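Local structure of ribulose bisphosphate carboxylase (Hyperthermus butylicus DSM 5456, 6HUN) at residues A[169-174]-A[399-404]; A[155-160]-A[375-380]; A[291-296]-A[324-329]. The protein probably catalyses the addition of carbon dioxide and water to ribulose 1,5-bisphosphate, yielding two molecules of 3-phosphoglycerate, in an archaeal pathway of AMP degradation. All coordinates share one frame; numbering follows the deposited sequence.

All three interactions are buried and centred on one eight-stranded parallel barrel. Interaction 1 pairs its first and last strands and interaction 3 two adjacent ones, whereas interaction 2 sets a helix against the start of strand 377-380, which lies between strands 326-328 and 401-403. Chemistry follows place: interaction 1 is a regular backbone ladder with aliphatic packing, interaction 2 mostly apolar with one backbone bond, and interaction 3 the most polar, with histidines, an aspartate and an arginine. Interactions 1 and 3 both run on to residues predicted to bind substrate; interaction 2 stays nearer the N-terminal ends of the strands. D325 of interaction 3 also accepts from the backbone of K155 and G156 in interaction 2.

Interaction 1. Residues A[169-174]-A[399-404]; sequences RPILAT and DIIMQV
I401 turns CG1 beside its backbone N (chi1 -60°), which leaves CG2 anti to that N and lays it against the carbonyl of I171; I401 CG2 is 4.0 Å from A173 CB. L172, with CG beside its own N (chi1 -53°), lies alongside M402 and points the same way, CD2 of L172 standing 4.1 Å from CB of M402. The next methylene of M402 turns to the proline: M402 CG is 4.1 Å from P170 CB. P170 CB meets I400 as well, at 3.7 Å from I400 CG1. Between the two layers of side chains runs a parallel ladder in which I171 and A173 each use both N and O. I171 N donates to I400 O at 3.1 Å, and I171 O takes M402 N at 2.9 Å. A173 repeats the pattern: its N reaches M402 O, and V404 N comes to A173 O at 2.9 Å, nearly along the C=O axis. Weaker CA-H...O contacts fill the gaps, such as I401 CA to I171 O at 3.2 Å. Here the first and eighth strands of the barrel pair, the step that closes the cylinder of a TIM barrel. At the C-terminal end the contact reaches Q403 and V404, both predicted to bind substrate; OE1 of Q403 is held by NZ of K203, predicted to bind magnesium once carbamylated and unmodified here. The other edge of strand 171-174 bonds to strand 201-203 through L172 and T174, while I401 bonds to P378 on the far side of its own strand. P170, L172 and M402 lie under the outer helices, P170 touching both 389-396 and 415-431, L172 the latter and M402 the former; I171 instead meets V160 and L164 of helix 156-164.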
ATOM      1  N   ARG A 169       5.629 -26.680  21.233  1.00 45.05           N
ATOM      2  CA  ARG A 169       6.644 -25.650  21.379  1.00 44.79           C
ATOM      3  C   ARG A 169       6.480 -24.556  20.333  1.00 45.58           C
ATOM      4  O   ARG A 169       5.770 -24.740  19.346  1.00 45.14           O
ATOM      5  CB  ARG A 169       8.037 -26.268  21.285  1.00 51.81           C
ATOM      6  CG  ARG A 169       8.383 -26.840  19.940  1.00 50.54           C
ATOM      7  CD  ARG A 169       9.856 -27.068  19.858  1.00 49.60           C
ATOM      8  NE  ARG A 169      10.258 -27.896  18.731  1.00 47.20           N
ATOM      9  CZ  ARG A 169      10.490 -27.406  17.514  1.00 45.24           C
ATOM     10  NH1 ARG A 169      10.350 -26.104  17.271  1.00 42.60           N
ATOM     11  NH2 ARG A 169      10.866 -28.233  16.543  1.00 51.22           N
ATOM     12  N   PRO A 170       7.119 -23.390  20.534  1.00 39.36           N
ATOM     13  CA  PRO A 170       7.177 -22.395  19.458  1.00 38.45           C
ATOM     14  C   PRO A 170       7.934 -22.927  18.251  1.00 43.71           C
ATOM     15  O   PRO A 170       8.866 -23.723  18.367  1.00 44.01           O
ATOM     16  CB  PRO A 170       7.935 -21.208  20.091  1.00 42.90           C
ATOM     17  CG  PRO A 170       7.905 -21.426  21.555  1.00 43.00           C
ATOM     18  CD  PRO A 170       7.763 -22.907  21.799  1.00 42.01           C
ATOM     19  N   ILE A 171       7.564 -22.439  17.079  1.00 39.17           N
ATOM     20  CA  ILE A 171       8.291 -22.823  15.881  1.00 42.46           C
ATOM     21  C   ILE A 171       9.418 -21.819  15.654  1.00 37.78           C
ATOM     22  O   ILE A 171       9.261 -20.625  15.910  1.00 39.30           O
ATOM     23  CB  ILE A 171       7.289 -22.889  14.704  1.00 39.52           C
ATOM     24  CG1 ILE A 171       6.312 -24.056  14.940  1.00 45.44           C
ATOM     25  CG2 ILE A 171       8.009 -22.939  13.344  1.00 41.02           C
ATOM     26  CD1 ILE A 171       5.216 -24.106  13.889  1.00 49.75           C
ATOM     27  N   LEU A 172      10.541 -22.281  15.105  1.00 41.32           N
ATOM     28  CA  LEU A 172      11.720 -21.450  14.896  1.00 38.79           C
ATOM     29  C   LEU A 172      11.992 -21.203  13.415  1.00 42.91           C
ATOM     30  O   LEU A 172      11.924 -22.128  12.601  1.00 40.84           O
ATOM     31  CB  LEU A 172      12.942 -22.107  15.525  1.00 38.03           C
ATOM     32  CG  LEU A 172      12.651 -22.437  17.010  1.00 43.07           C
ATOM     33  CD1 LEU A 172      13.672 -23.427  17.548  1.00 45.31           C
ATOM     34  CD2 LEU A 172      12.567 -21.176  17.847  1.00 38.89           C
ATOM     35  N   ALA A 173      12.367 -19.964  13.087  1.00 40.22           N
ATOM     36  CA  ALA A 173      12.700 -19.565  11.718  1.00 39.11           C
ATOM     37  C   ALA A 173      13.999 -18.763  11.701  1.00 42.03           C
ATOM     38  O   ALA A 173      14.326 -18.084  12.676  1.00 46.64           O
ATOM     39  CB  ALA A 173      11.555 -18.733  11.123  1.00 32.80           C
ATOM     40  N   THR A 174      14.754 -18.855  10.602  1.00 40.16           N
ATOM     41  CA  THR A 174      15.990 -18.083  10.418  1.00 43.18           C
ATOM     42  C   THR A 174      16.079 -17.555   8.995  1.00 41.83           C
ATOM     43  O   THR A 174      15.923 -18.331   8.054  1.00 39.09           O
ATOM     44  CB  THR A 174      17.239 -18.925  10.678  1.00 48.26           C
ATOM     45  OG1 THR A 174      17.289 -19.252  12.062  1.00 42.53           O
ATOM     46  CG2 THR A 174      18.523 -18.144  10.308  1.00 50.43           C
ATOM     47  N   ASP A 399       2.388 -20.297  21.319  1.00 36.48           N
ATOM     48  CA  ASP A 399       1.907 -20.310  19.935  1.00 34.53           C
ATOM     49  C   ASP A 399       2.446 -19.092  19.181  1.00 36.67           C
ATOM     50  O   ASP A 399       1.728 -18.129  18.861  1.00 33.26           O
ATOM     51  CB  ASP A 399       0.382 -20.382  19.892  1.00 38.06           C
ATOM     52  CG  ASP A 399      -0.146 -21.790  20.096  1.00 51.42           C
ATOM     53  OD1 ASP A 399       0.644 -22.762  19.991  1.00 50.46           O
ATOM     54  OD2 ASP A 399      -1.359 -21.922  20.360  1.00 55.22           O
ATOM     55  N   ILE A 400       3.756 -19.157  18.876  1.00 34.17           N
ATOM     56  CA  ILE A 400       4.471 -18.111  18.155  1.00 33.43           C
ATOM     57  C   ILE A 400       5.485 -18.767  17.241  1.00 35.35           C
ATOM     58  O   ILE A 400       5.935 -19.890  17.472  1.00 38.91           O
ATOM     59  CB  ILE A 400       5.230 -17.123  19.094  1.00 33.03           C
ATOM     60  CG1 ILE A 400       6.295 -17.880  19.906  1.00 34.60           C
ATOM     61  CG2 ILE A 400       4.267 -16.450  20.022  1.00 32.63           C
ATOM     62  CD1 ILE A 400       7.063 -16.979  20.895  1.00 35.97           C
ATOM     63  N   ILE A 401       5.930 -17.998  16.256  1.00 31.91           N
ATOM     64  CA  ILE A 401       7.130 -18.298  15.495  1.00 32.57           C
ATOM     65  C   ILE A 401       8.200 -17.311  15.945  1.00 33.00           C
ATOM     66  O   ILE A 401       7.962 -16.102  15.973  1.00 33.97           O
ATOM     67  CB  ILE A 401       6.867 -18.194  13.986  1.00 31.61           C
ATOM     68  CG1 ILE A 401       5.776 -19.180  13.577  1.00 31.23           C
ATOM     69  CG2 ILE A 401       8.197 -18.409  13.237  1.00 34.10           C
ATOM     70  CD1 ILE A 401       5.189 -18.806  12.173  1.00 35.24           C
ATOM     71  N   MET A 402       9.359 -17.817  16.402  1.00 34.66           N
ATOM     72  CA  MET A 402      10.466 -16.934  16.720  1.00 35.34           C
ATOM     73  C   MET A 402      11.481 -16.917  15.601  1.00 35.69           C
ATOM     74  O   MET A 402      11.937 -17.964  15.139  1.00 36.60           O
ATOM     75  CB  MET A 402      11.141 -17.374  18.030  1.00 37.15           C
ATOM     76  CG  MET A 402      10.142 -17.970  18.955  1.00 37.16           C
ATOM     77  SD  MET A 402      10.819 -18.238  20.685  1.00 44.89           S
ATOM     78  CE  MET A 402      10.947 -16.549  21.130  1.00 48.71           C
ATOM     79  N   GLN A 403      11.840 -15.726  15.169  1.00 35.12           N
ATOM     80  CA  GLN A 403      12.909 -15.604  14.207  1.00 39.36           C
ATOM     81  C   GLN A 403      14.209 -15.402  14.959  1.00 41.61           C
ATOM     82  O   GLN A 403      14.348 -14.453  15.739  1.00 45.73           O
ATOM     83  CB  GLN A 403      12.585 -14.453  13.256  1.00 43.95           C
ATOM     84  CG  GLN A 403      13.421 -14.409  12.060  1.00 50.18           C
ATOM     85  CD  GLN A 403      12.951 -13.282  11.175  1.00 52.28           C
ATOM     86  OE1 GLN A 403      11.778 -13.215  10.867  1.00 50.38           O
ATOM     87  NE2 GLN A 403      13.850 -12.354  10.827  1.00 55.12           N
ATOM     88  N   VAL A 404      15.150 -16.312  14.768  1.00 39.91           N
ATOM     89  CA  VAL A 404      16.280 -16.349  15.684  1.00 47.00           C
ATOM     90  C   VAL A 404      17.563 -16.367  14.885  1.00 58.64           C
ATOM     91  O   VAL A 404      18.503 -17.109  15.221  1.00 73.43           O
ATOM     92  CB  VAL A 404      16.239 -17.555  16.661  1.00 45.54           C
ATOM     93  CG1 VAL A 404      15.149 -17.397  17.691  1.00 44.58           C
ATOM     94  CG2 VAL A 404      16.105 -18.918  15.919  1.00 48.44           C
TER

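Interaction 2. Residues A[155-160]-A[375-380]; sequences KGIQGV and PVFPVA
G156 brings its CA to 3.1 Å from P375 O, with phi positive at 68°; a side chain at this position would be tight against the same oxygen. I157 follows and donates its N to P375 O at 3.2 Å, a bent bond that arrives from above the carbonyl plane. The branches of I157 then part. CG1 and CD1 run along the V376 carbonyl, I157 CD1 ending 3.6 Å from V376 O and 4.0 Å from P375 CB. With CG1 beside the backbone N (chi1 -66°), CG2 stands anti to it and sits over one face of the F377 ring as a CH-pi contact, offset toward the rim, with I157 CG2 4.0 Å from the ring centroid. One turn on, V160 meets the same ring differently: its CB lies in the ring plane at the edge, and V160 CG1 approaches F377 CE2 at 3.7 Å. An alanine in place of F377 would probably open a gap between the helix and strand 377-380, leaving the I157 CG2 methyl without its aromatic face and V160 without the ring edge. Helix 156-164 thus rests against the beginning of a barrel strand in the catalytic domain. The F377 backbone pairs with D325 and V327, while V376 bonds to V351 of helix 339-352. V160 reaches across to A291 and H326, and I157 touches R352 of helix 339-352.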
ATOM      1  N   LYS A 155      -4.589 -22.391   6.762  1.00 29.37           N
ATOM      2  CA  LYS A 155      -4.071 -23.412   7.689  1.00 35.36           C
ATOM      3  C   LYS A 155      -4.193 -23.007   9.140  1.00 34.28           C
ATOM      4  O   LYS A 155      -4.665 -23.806   9.956  1.00 34.66           O
ATOM      5  CB  LYS A 155      -2.606 -23.726   7.376  1.00 30.07           C
ATOM      6  CG  LYS A 155      -2.386 -24.378   5.986  1.00 33.05           C
ATOM      7  CD  LYS A 155      -2.991 -25.741   5.972  1.00 40.80           C
ATOM      8  CE  LYS A 155      -2.860 -26.334   4.584  1.00 46.82           C
ATOM      9  NZ  LYS A 155      -3.184 -27.762   4.699  1.00 49.75           N
ATOM     10  N   GLY A 156      -3.874 -21.774   9.448  1.00 32.31           N
ATOM     11  CA  GLY A 156      -3.881 -21.290  10.825  1.00 35.25           C
ATOM     12  C   GLY A 156      -2.779 -21.938  11.666  1.00 35.24           C
ATOM     13  O   GLY A 156      -1.940 -22.706  11.182  1.00 33.41           O
ATOM     14  N   ILE A 157      -2.792 -21.602  12.951  1.00 31.33           N
ATOM     15  CA  ILE A 157      -1.836 -22.187  13.894  1.00 29.52           C
ATOM     16  C   ILE A 157      -1.863 -23.715  13.803  1.00 32.01           C
ATOM     17  O   ILE A 157      -0.831 -24.388  13.657  1.00 37.52           O
ATOM     18  CB  ILE A 157      -2.185 -21.709  15.303  1.00 29.92           C
ATOM     19  CG1 ILE A 157      -1.942 -20.156  15.341  1.00 27.42           C
ATOM     20  CG2 ILE A 157      -1.275 -22.413  16.327  1.00 31.18           C
ATOM     21  CD1 ILE A 157      -2.164 -19.534  16.739  1.00 31.36           C
ATOM     22  N   GLN A 158      -3.047 -24.288  13.893  1.00 35.75           N
ATOM     23  CA  GLN A 158      -3.108 -25.747  13.994  1.00 39.56           C
ATOM     24  C   GLN A 158      -2.701 -26.409  12.691  1.00 36.80           C
ATOM     25  O   GLN A 158      -2.032 -27.446  12.704  1.00 38.33           O
ATOM     26  CB  GLN A 158      -4.481 -26.187  14.466  1.00 45.37           C
ATOM     27  CG  GLN A 158      -4.770 -25.852  15.968  1.00 56.84           C
ATOM     28  CD  GLN A 158      -3.634 -26.159  17.002  1.00 59.96           C
ATOM     29  OE1 GLN A 158      -3.032 -27.241  17.032  1.00 58.33           O
ATOM     30  NE2 GLN A 158      -3.372 -25.188  17.872  1.00 58.52           N
ATOM     31  N   GLY A 159      -3.047 -25.812  11.536  1.00 35.68           N
ATOM     32  CA  GLY A 159      -2.639 -26.432  10.297  1.00 36.03           C
ATOM     33  C   GLY A 159      -1.152 -26.349  10.045  1.00 34.89           C
ATOM     34  O   GLY A 159      -0.581 -27.264   9.442  1.00 36.98           O
ATOM     35  N   VAL A 160      -0.501 -25.257  10.486  1.00 32.31           N
ATOM     36  CA  VAL A 160       0.945 -25.154  10.354  1.00 31.43           C
ATOM     37  C   VAL A 160       1.620 -26.132  11.313  1.00 34.79           C
ATOM     38  O   VAL A 160       2.619 -26.790  10.965  1.00 34.21           O
ATOM     39  CB  VAL A 160       1.397 -23.724  10.648  1.00 32.54           C
ATOM     40  CG1 VAL A 160       2.924 -23.613  10.812  1.00 28.31           C
ATOM     41  CG2 VAL A 160       0.761 -22.718   9.510  1.00 29.67           C
ATOM     42  N   PRO A 375      -7.114 -18.799  13.650  1.00 28.77           N
ATOM     43  CA  PRO A 375      -6.062 -17.956  14.246  1.00 29.62           C
ATOM     44  C   PRO A 375      -4.771 -17.960  13.435  1.00 31.29           C
ATOM     45  O   PRO A 375      -4.439 -18.897  12.713  1.00 32.67           O
ATOM     46  CB  PRO A 375      -5.843 -18.572  15.626  1.00 33.30           C
ATOM     47  CG  PRO A 375      -6.251 -19.993  15.463  1.00 36.01           C
ATOM     48  CD  PRO A 375      -7.371 -20.038  14.426  1.00 35.29           C
ATOM     49  N   VAL A 376      -4.005 -16.904  13.624  1.00 27.47           N
ATOM     50  CA  VAL A 376      -2.767 -16.630  12.898  1.00 25.02           C
ATOM     51  C   VAL A 376      -1.595 -16.843  13.868  1.00 26.00           C
ATOM     52  O   VAL A 376      -1.697 -16.435  15.011  1.00 26.34           O
ATOM     53  CB  VAL A 376      -2.797 -15.161  12.394  1.00 24.11           C
ATOM     54  CG1 VAL A 376      -1.435 -14.775  11.887  1.00 25.52           C
ATOM     55  CG2 VAL A 376      -3.896 -15.087  11.263  1.00 26.27           C
ATOM     56  N   PHE A 377      -0.445 -17.342  13.377  1.00 26.45           N
ATOM     57  CA  PHE A 377       0.807 -17.380  14.179  1.00 27.38           C
ATOM     58  C   PHE A 377       1.434 -15.992  14.261  1.00 26.65           C
ATOM     59  O   PHE A 377       1.898 -15.475  13.245  1.00 25.92           O
ATOM     60  CB  PHE A 377       1.834 -18.312  13.538  1.00 32.67           C
ATOM     61  CG  PHE A 377       1.967 -19.664  14.193  1.00 29.83           C
ATOM     62  CD1 PHE A 377       2.290 -19.794  15.572  1.00 34.53           C
ATOM     63  CD2 PHE A 377       1.795 -20.809  13.435  1.00 30.80           C
ATOM     64  CE1 PHE A 377       2.429 -21.060  16.179  1.00 35.73           C
ATOM     65  CE2 PHE A 377       1.910 -22.056  14.023  1.00 32.85           C
ATOM     66  CZ  PHE A 377       2.204 -22.199  15.377  1.00 35.19           C
ATOM     67  N   PRO A 378       1.550 -15.396  15.436  1.00 27.03           N
ATOM     68  CA  PRO A 378       2.352 -14.179  15.561  1.00 26.76           C
ATOM     69  C   PRO A 378       3.805 -14.568  15.398  1.00 29.59           C
ATOM     70  O   PRO A 378       4.241 -15.643  15.854  1.00 32.58           O
ATOM     71  CB  PRO A 378       2.081 -13.694  17.001  1.00 35.09           C
ATOM     72  CG  PRO A 378       0.963 -14.498  17.493  1.00 33.02           C
ATOM     73  CD  PRO A 378       0.895 -15.792  16.695  1.00 32.51           C
ATOM     74  N   VAL A 379       4.558 -13.677  14.776  1.00 27.30           N
ATOM     75  CA  VAL A 379       5.988 -13.865  14.593  1.00 28.30           C
ATOM     76  C   VAL A 379       6.724 -12.867  15.476  1.00 33.88           C
ATOM     77  O   VAL A 379       6.429 -11.666  15.444  1.00 30.52           O
ATOM     78  CB  VAL A 379       6.359 -13.696  13.117  1.00 32.67           C
ATOM     79  CG1 VAL A 379       7.881 -13.718  12.948  1.00 32.89           C
ATOM     80  CG2 VAL A 379       5.587 -14.761  12.289  1.00 27.17           C
ATOM     81  N   ALA A 380       7.646 -13.377  16.288  1.00 33.40           N
ATOM     82  CA  ALA A 380       8.470 -12.520  17.138  1.00 38.77           C
ATOM     83  C   ALA A 380       9.882 -12.448  16.572  1.00 37.78           C
ATOM     84  O   ALA A 380      10.422 -13.444  16.071  1.00 38.52           O
ATOM     85  CB  ALA A 380       8.492 -13.056  18.567  1.00 39.10           C
TER

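Interaction 3. Residues A[291-296]-A[324-329]; sequences AIHGHR and VDHVHV
D325 and I292 are joined by both backbone and side chain. D325 CB stands 3.5 Å from I292 O; with CG beside the backbone N (chi1 -63°), D325 CG comes 3.9 Å from A291 CB. At the tip, OD2 of D325 accepts I292 N at 2.7 Å through its anti lone pair, and OD1 accepts from the backbone N atoms of K155 and G156, at the start of helix 156-164, so both carboxylate oxygens are engaged. I292 O in turn is gripped twice, by D325 N at 2.7 Å and by H326 N at 3.3 Å. One step on, G294 N donates to H326 O at 3.0 Å. Strands 291-295 and 326-328 are the fifth and sixth of the beta/alpha barrel, a beta-alpha-beta crossover whose connection includes helix 312-322. On the barrel's inner side H293 and H326 meet rim to rim, planes at 88°, and are hydrogen-bonded, H293 ND1 to H326 ND1 at 3.1 Å, with H293 ND1 in the plane of the H326 ring and either nitrogen a possible donor. H293 also lies close to the bound calcium and to K203. Farther along the strands separate, and a water bridges G294 O to H328 N. There R296 and H328, both predicted to bind substrate, lie with guanidinium and imidazole only 10° from parallel. R296 NH2 comes 3.4 Å from H328 ND1 without bonding; that ND1 takes G330 N, while NE2 of H328 is tied to S381 OG.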
ATOM      1  N   ALA A 291       0.376 -22.832   3.183  1.00 32.25           N
ATOM      2  CA  ALA A 291       0.272 -21.774   4.178  1.00 29.33           C
ATOM      3  C   ALA A 291       1.005 -20.540   3.650  1.00 27.39           C
ATOM      4  O   ALA A 291       1.943 -20.645   2.847  1.00 31.25           O
ATOM      5  CB  ALA A 291       0.893 -22.233   5.527  1.00 29.69           C
ATOM      6  N   ILE A 292       0.630 -19.349   4.172  1.00 28.58           N
ATOM      7  CA  ILE A 292       1.173 -18.073   3.725  1.00 26.61           C
ATOM      8  C   ILE A 292       1.797 -17.333   4.884  1.00 29.30           C
ATOM      9  O   ILE A 292       1.108 -17.051   5.874  1.00 24.80           O
ATOM     10  CB  ILE A 292       0.097 -17.152   3.135  1.00 24.06           C
ATOM     11  CG1 ILE A 292      -0.583 -17.874   1.932  1.00 29.53           C
ATOM     12  CG2 ILE A 292       0.722 -15.697   2.806  1.00 21.71           C
ATOM     13  CD1 ILE A 292      -1.668 -17.041   1.354  1.00 25.44           C
ATOM     14  N   HIS A 293       3.054 -16.945   4.715  1.00 22.20           N
ATOM     15  CA  HIS A 293       3.710 -16.038   5.637  1.00 21.48           C
ATOM     16  C   HIS A 293       3.544 -14.617   5.085  1.00 23.53           C
ATOM     17  O   HIS A 293       4.077 -14.302   4.017  1.00 25.28           O
ATOM     18  CB  HIS A 293       5.181 -16.395   5.760  1.00 26.72           C
ATOM     19  CG  HIS A 293       5.916 -15.573   6.777  1.00 28.29           C
ATOM     20  ND1 HIS A 293       6.368 -16.102   7.968  1.00 29.67           N
ATOM     21  CD2 HIS A 293       6.278 -14.270   6.779  1.00 30.80           C
ATOM     22  CE1 HIS A 293       7.004 -15.160   8.645  1.00 34.29           C
ATOM     23  NE2 HIS A 293       6.936 -14.028   7.963  1.00 30.60           N
ATOM     24  N   GLY A 294       2.835 -13.753   5.812  1.00 21.64           N
ATOM     25  CA  GLY A 294       2.728 -12.366   5.357  1.00 21.50           C
ATOM     26  C   GLY A 294       3.810 -11.449   5.915  1.00 24.52           C
ATOM     27  O   GLY A 294       3.985 -11.349   7.150  1.00 26.93           O
ATOM     28  N   HIS A 295       4.622 -10.836   5.044  1.00 21.52           N
ATOM     29  CA  HIS A 295       5.681  -9.952   5.503  1.00 19.45           C
ATOM     30  C   HIS A 295       5.115  -8.537   5.437  1.00 16.98           C
ATOM     31  O   HIS A 295       4.577  -8.148   4.422  1.00 19.25           O
ATOM     32  CB  HIS A 295       6.917 -10.074   4.609  1.00 22.39           C
ATOM     33  CG  HIS A 295       8.115  -9.428   5.198  1.00 25.28           C
ATOM     34  ND1 HIS A 295       8.241  -8.052   5.270  1.00 24.50           N
ATOM     35  CD2 HIS A 295       9.170  -9.949   5.891  1.00 28.61           C
ATOM     36  CE1 HIS A 295       9.366  -7.755   5.911  1.00 28.22           C
ATOM     37  NE2 HIS A 295       9.955  -8.886   6.288  1.00 28.98           N
ATOM     38  N   ARG A 296       5.294  -7.746   6.485  1.00 16.34           N
ATOM     39  CA  ARG A 296       4.627  -6.434   6.491  1.00 17.34           C
ATOM     40  C   ARG A 296       5.506  -5.264   6.038  1.00 18.14           C
ATOM     41  O   ARG A 296       5.174  -4.123   6.349  1.00 16.27           O
ATOM     42  CB  ARG A 296       4.092  -6.150   7.899  1.00 17.80           C
ATOM     43  CG  ARG A 296       5.232  -6.315   8.948  1.00 19.55           C
ATOM     44  CD  ARG A 296       4.753  -5.905  10.417  1.00 19.73           C
ATOM     45  NE  ARG A 296       5.899  -5.776  11.311  1.00 21.33           N
ATOM     46  CZ  ARG A 296       5.892  -5.124  12.470  1.00 29.59           C
ATOM     47  NH1 ARG A 296       4.762  -4.556  12.912  1.00 28.72           N
ATOM     48  NH2 ARG A 296       7.012  -5.027  13.175  1.00 27.32           N
ATOM     49  N   VAL A 324      -3.384 -14.451   5.693  1.00 22.15           N
ATOM     50  CA  VAL A 324      -2.056 -14.935   6.106  1.00 20.48           C
ATOM     51  C   VAL A 324      -2.216 -15.991   7.191  1.00 26.08           C
ATOM     52  O   VAL A 324      -3.191 -15.998   7.963  1.00 28.00           O
ATOM     53  CB  VAL A 324      -1.138 -13.781   6.566  1.00 22.98           C
ATOM     54  CG1 VAL A 324      -1.125 -12.629   5.465  1.00 20.47           C
ATOM     55  CG2 VAL A 324      -1.584 -13.249   7.867  1.00 21.47           C
ATOM     56  N   ASP A 325      -1.261 -16.924   7.236  1.00 22.82           N
ATOM     57  CA  ASP A 325      -1.186 -17.858   8.356  1.00 24.09           C
ATOM     58  C   ASP A 325      -0.196 -17.414   9.415  1.00 23.18           C
ATOM     59  O   ASP A 325      -0.245 -17.919  10.557  1.00 25.82           O
ATOM     60  CB  ASP A 325      -0.761 -19.229   7.884  1.00 25.48           C
ATOM     61  CG  ASP A 325      -1.777 -19.831   6.922  1.00 27.89           C
ATOM     62  OD1 ASP A 325      -2.839 -20.235   7.402  1.00 31.25           O
ATOM     63  OD2 ASP A 325      -1.527 -19.778   5.708  1.00 31.46           O
ATOM     64  N   HIS A 326       0.727 -16.504   9.066  1.00 22.08           N
ATOM     65  CA  HIS A 326       1.698 -15.985  10.012  1.00 22.60           C
ATOM     66  C   HIS A 326       1.839 -14.482   9.780  1.00 25.28           C
ATOM     67  O   HIS A 326       1.812 -14.025   8.641  1.00 23.11           O
ATOM     68  CB  HIS A 326       3.136 -16.514   9.870  1.00 25.18           C
ATOM     69  CG  HIS A 326       3.301 -17.951   9.509  1.00 27.92           C
ATOM     70  ND1 HIS A 326       4.437 -18.391   8.859  1.00 33.17           N
ATOM     71  CD2 HIS A 326       2.565 -19.053   9.776  1.00 31.17           C
ATOM     72  CE1 HIS A 326       4.393 -19.714   8.743  1.00 36.49           C
ATOM     73  NE2 HIS A 326       3.263 -20.138   9.283  1.00 32.96           N
ATOM     74  N   VAL A 327       2.070 -13.713  10.844  1.00 23.54           N
ATOM     75  CA  VAL A 327       2.275 -12.260  10.602  1.00 21.57           C
ATOM     76  C   VAL A 327       3.095 -11.680  11.752  1.00 21.39           C
ATOM     77  O   VAL A 327       2.978 -12.100  12.910  1.00 23.01           O
ATOM     78  CB  VAL A 327       0.936 -11.498  10.420  1.00 26.07           C
ATOM     79  CG1 VAL A 327       0.255 -11.265  11.741  1.00 22.38           C
ATOM     80  CG2 VAL A 327       1.217 -10.056   9.775  1.00 26.48           C
ATOM     81  N   HIS A 328       3.953 -10.730  11.434  1.00 21.06           N
ATOM     82  CA  HIS A 328       4.823 -10.175  12.464  1.00 22.35           C
ATOM     83  C   HIS A 328       4.022  -9.132  13.253  1.00 27.48           C
ATOM     84  O   HIS A 328       3.361  -8.277  12.655  1.00 32.21           O
ATOM     85  CB  HIS A 328       6.041  -9.538  11.784  1.00 24.95           C
ATOM     86  CG  HIS A 328       7.192  -9.279  12.688  1.00 33.61           C
ATOM     87  ND1 HIS A 328       7.130  -8.393  13.738  1.00 42.53           N
ATOM     88  CD2 HIS A 328       8.451  -9.777  12.687  1.00 42.01           C
ATOM     89  CE1 HIS A 328       8.295  -8.365  14.366  1.00 43.60           C
ATOM     90  NE2 HIS A 328       9.118  -9.190  13.743  1.00 43.92           N
ATOM     91  N   VAL A 329       4.101  -9.202  14.570  1.00 30.38           N
ATOM     92  CA  VAL A 329       3.346  -8.340  15.469  1.00 36.56           C
ATOM     93  C   VAL A 329       4.210  -7.269  16.103  1.00 45.86           C
ATOM     94  O   VAL A 329       3.725  -6.525  16.991  1.00 41.66           O
ATOM     95  CB  VAL A 329       2.661  -9.159  16.588  1.00 33.00           C
ATOM     96  CG1 VAL A 329       1.572  -9.998  16.005  1.00 32.82           C
ATOM     97  CG2 VAL A 329       3.640 -10.044  17.325  1.00 36.42           C
TER
HETATM   98  O   HOH W   1       4.506  -9.733   8.924  1.00 24.67           O